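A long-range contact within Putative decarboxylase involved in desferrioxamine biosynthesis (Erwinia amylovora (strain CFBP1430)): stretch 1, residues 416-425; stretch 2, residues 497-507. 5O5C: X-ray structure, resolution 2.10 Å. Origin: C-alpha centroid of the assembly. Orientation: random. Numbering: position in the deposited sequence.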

# COMPACT_ATOMS: atom_id res chain seq x y z
N GLN B 416 15.07 32.79 -9.87
CA GLN B 416 15.36 34.13 -10.34
C GLN B 416 14.43 35.15 -9.70
O GLN B 416 14.93 36.10 -9.12
N LEU B 417 13.13 34.92 -9.73
CA LEU B 417 12.15 35.90 -9.18
C LEU B 417 12.21 36.09 -7.67
O LEU B 417 11.91 37.19 -7.18
N LEU B 418 12.52 35.01 -6.95
CA LEU B 418 12.67 35.03 -5.51
C LEU B 418 13.93 35.81 -5.10
O LEU B 418 13.85 36.65 -4.18
N ASN B 419 15.04 35.54 -5.79
CA ASN B 419 16.33 36.16 -5.49
C ASN B 419 16.28 37.65 -5.79
O ASN B 419 16.62 38.46 -4.96
N ALA B 420 15.82 37.99 -6.98
CA ALA B 420 15.47 39.36 -7.35
C ALA B 420 14.79 40.17 -6.21
O ALA B 420 15.08 41.36 -6.03
N HIS B 421 13.91 39.54 -5.44
CA HIS B 421 13.20 40.26 -4.37
C HIS B 421 14.06 40.56 -3.12
O HIS B 421 14.54 39.63 -2.51
N PRO B 422 14.24 41.87 -2.72
CA PRO B 422 15.09 42.27 -1.54
C PRO B 422 14.60 41.75 -0.20
O PRO B 422 15.41 41.49 0.72
N ALA B 423 13.28 41.64 -0.07
CA ALA B 423 12.65 41.02 1.10
C ALA B 423 12.69 39.47 1.15
O ALA B 423 12.48 38.90 2.21
N ILE B 424 12.97 38.80 0.04
CA ILE B 424 13.09 37.32 0.03
C ILE B 424 14.52 36.85 0.10
O ILE B 424 15.34 37.23 -0.71
N GLU B 425 14.80 36.04 1.11
CA GLU B 425 16.06 35.32 1.23
C GLU B 425 15.93 33.86 0.68
O GLU B 425 15.13 33.09 1.23
N VAL B 497 2.11 34.36 -6.30
CA VAL B 497 2.22 33.65 -5.00
C VAL B 497 3.29 34.36 -4.17
O VAL B 497 3.10 34.67 -2.99
N ILE B 498 4.38 34.70 -4.82
CA ILE B 498 5.38 35.57 -4.22
C ILE B 498 4.75 36.83 -3.63
O ILE B 498 5.11 37.19 -2.54
N ALA B 499 3.80 37.46 -4.34
CA ALA B 499 3.17 38.71 -3.87
C ALA B 499 2.29 38.49 -2.65
O ALA B 499 2.21 39.34 -1.74
N LEU B 500 1.60 37.36 -2.67
CA LEU B 500 0.85 36.87 -1.52
C LEU B 500 1.73 36.62 -0.30
O LEU B 500 1.44 37.06 0.81
N ILE B 501 2.83 35.93 -0.51
CA ILE B 501 3.80 35.72 0.55
C ILE B 501 4.26 37.06 1.15
O ILE B 501 4.23 37.22 2.37
N VAL B 502 4.67 38.01 0.30
CA VAL B 502 5.13 39.33 0.79
C VAL B 502 3.96 40.22 1.29
O VAL B 502 4.15 40.96 2.24
N HIS B 503 2.76 40.12 0.72
CA HIS B 503 1.60 40.78 1.31
C HIS B 503 1.40 40.33 2.77
O HIS B 503 1.48 41.13 3.69
N TYR B 504 1.25 39.03 2.99
CA TYR B 504 1.03 38.54 4.37
C TYR B 504 2.23 38.80 5.32
O TYR B 504 2.03 38.99 6.51
N GLY B 505 3.44 38.80 4.77
CA GLY B 505 4.62 39.11 5.53
C GLY B 505 4.60 40.57 5.95
O GLY B 505 4.69 40.87 7.16
N ARG B 506 4.41 41.47 4.98
CA ARG B 506 4.27 42.87 5.34
C ARG B 506 3.08 43.10 6.30
O ARG B 506 3.17 43.93 7.17
N GLU B 507 1.98 42.40 6.12
CA GLU B 507 0.88 42.40 7.07
C GLU B 507 1.28 41.98 8.51
O GLU B 507 0.79 42.55 9.48

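The contact sets the end of a helix, a type I turn from His-421 to Ile-424 and the start of a strand against one flank of a continuous helix. It is small, 325 Å² over both sides, and no hydrogen bond crosses it, so shape does the work.

The main bump is Ile-498. Its CA-to-CB bond points toward stretch 1, and with chi1 m and chi2 t the side chain extends into the hollow between Leu-417 and Leu-418. Its CD1 lies 3.8 Å from CB of Leu-417 and 3.5 Å from CD2 of Leu-418. Both leucines are m,t, but they approach differently: Leu-417 points toward the helix and comes closest through its CB, whereas Leu-418 leaves its backbone sideways and brings its CD2 tip nearer. Neighbouring positions on one helix thus form a shared seat for a single isoleucine.

One helical turn on, Val-502 (chi1 m) fills the next hollow. Its CG1 sits over one face of the His-421 ring, 4.1 Å from the ring centroid in a CH-pi contact, and also lies 3.9 Å from CD1 of Ile-424. That isoleucine, m,m, points toward the helix; the same CD1 reaches 4.4 Å from CG2 of Ile-501, a looser touch.

His-421, chi1 t, spreads its ring across the helix side chains. Its CD2 is 4.3 Å from CG2 of Ile-498, while at the ring edge CE1 lies 3.8 Å from NH2 of Arg-506, whose extended m,t,t chain carries its end nearer than its sideways CB would suggest. The ring's polar anchor is local: Ala-423 N donates to His-421 ND1 at 3.2 Å, bracing the imidazole against its own turn. The rule is economical: beta-branched Ile-498, Ile-501 and Val-502 supply the helix's apolar bumps, and a turn-braced histidine supplies a flat surface to receive one.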

# COMPACT_ATOMS: atom_id res chain seq x y z
CB GLN B 416 15.35 34.24 -11.87
CG GLN B 416 16.53 33.53 -12.50
CD GLN B 416 16.56 33.66 -14.02
OE1 GLN B 416 15.52 33.61 -14.69
NE2 GLN B 416 17.76 33.82 -14.57
CB LEU B 417 10.73 35.48 -9.47
CG LEU B 417 10.24 35.34 -10.88
CD1 LEU B 417 8.91 34.60 -10.86
CD2 LEU B 417 10.14 36.70 -11.53
CB LEU B 418 12.73 33.60 -4.92
CG LEU B 418 11.43 32.78 -5.00
CD1 LEU B 418 11.68 31.37 -4.56
CD2 LEU B 418 10.29 33.34 -4.20
CB ASN B 419 17.46 35.47 -6.28
CG ASN B 419 18.84 35.80 -5.75
OD1 ASN B 419 19.07 35.84 -4.53
ND2 ASN B 419 19.78 36.02 -6.67
CB ALA B 420 14.60 39.34 -8.60
CB HIS B 421 11.92 39.51 -3.99
CG HIS B 421 10.86 40.40 -3.43
ND1 HIS B 421 11.05 41.10 -2.26
CD2 HIS B 421 9.61 40.67 -3.84
CE1 HIS B 421 9.96 41.80 -1.99
NE2 HIS B 421 9.07 41.56 -2.93
CB PRO B 422 15.01 43.81 -1.53
CG PRO B 422 14.51 44.18 -2.90
CD PRO B 422 13.60 43.06 -3.30
CB ALA B 423 11.21 41.52 1.23
CB ILE B 424 12.46 36.69 -1.22
CG1 ILE B 424 10.99 37.10 -1.34
CG2 ILE B 424 12.63 35.14 -1.21
CD1 ILE B 424 10.08 36.54 -0.29
CB GLU B 425 16.42 35.26 2.69
CG GLU B 425 17.80 34.71 2.96
CD GLU B 425 17.93 34.26 4.38
OE1 GLU B 425 17.57 35.06 5.28
OE2 GLU B 425 18.35 33.11 4.59
CB VAL B 497 2.49 32.13 -5.16
CG1 VAL B 497 2.50 31.41 -3.82
CG2 VAL B 497 1.43 31.46 -6.02
CB ILE B 498 6.50 35.96 -5.17
CG1 ILE B 498 7.27 34.71 -5.57
CG2 ILE B 498 7.41 36.99 -4.50
CD1 ILE B 498 8.30 34.94 -6.65
CB ALA B 499 2.36 39.36 -4.98
CB LEU B 500 0.14 35.57 -1.94
CG LEU B 500 -1.16 35.24 -1.27
CD1 LEU B 500 -2.16 36.37 -1.45
CD2 LEU B 500 -1.69 33.94 -1.87
CB ILE B 501 4.98 34.93 0.03
CG1 ILE B 501 4.57 33.46 -0.19
CG2 ILE B 501 6.17 34.94 0.96
CD1 ILE B 501 5.53 32.76 -1.10
CB VAL B 502 6.05 40.10 -0.21
CG1 VAL B 502 7.26 39.28 -0.62
CG2 VAL B 502 5.31 40.55 -1.43
CB HIS B 503 0.32 40.57 0.47
CG HIS B 503 -0.90 41.20 1.07
ND1 HIS B 503 -2.05 40.49 1.36
CD2 HIS B 503 -1.13 42.46 1.50
CE1 HIS B 503 -2.94 41.30 1.91
NE2 HIS B 503 -2.40 42.49 2.03
CB TYR B 504 0.61 37.07 4.37
CG TYR B 504 -0.74 36.87 3.75
CD1 TYR B 504 -1.86 37.52 4.24
CD2 TYR B 504 -0.91 36.03 2.67
CE1 TYR B 504 -3.11 37.34 3.69
CE2 TYR B 504 -2.16 35.84 2.10
CZ TYR B 504 -3.25 36.49 2.61
OH TYR B 504 -4.47 36.29 2.01
CB ARG B 506 4.17 43.76 4.12
CG ARG B 506 5.37 43.63 3.21
CD ARG B 506 5.09 44.20 1.84
NE ARG B 506 6.33 44.22 1.06
CZ ARG B 506 6.41 44.50 -0.23
NH1 ARG B 506 5.34 44.87 -0.92
NH2 ARG B 506 7.58 44.48 -0.83
CB GLU B 507 -0.23 41.49 6.59
CG GLU B 507 -1.25 41.16 7.66
CD GLU B 507 -2.58 40.69 7.13
OE1 GLU B 507 -2.88 40.90 5.94
OE2 GLU B 507 -3.33 40.12 7.93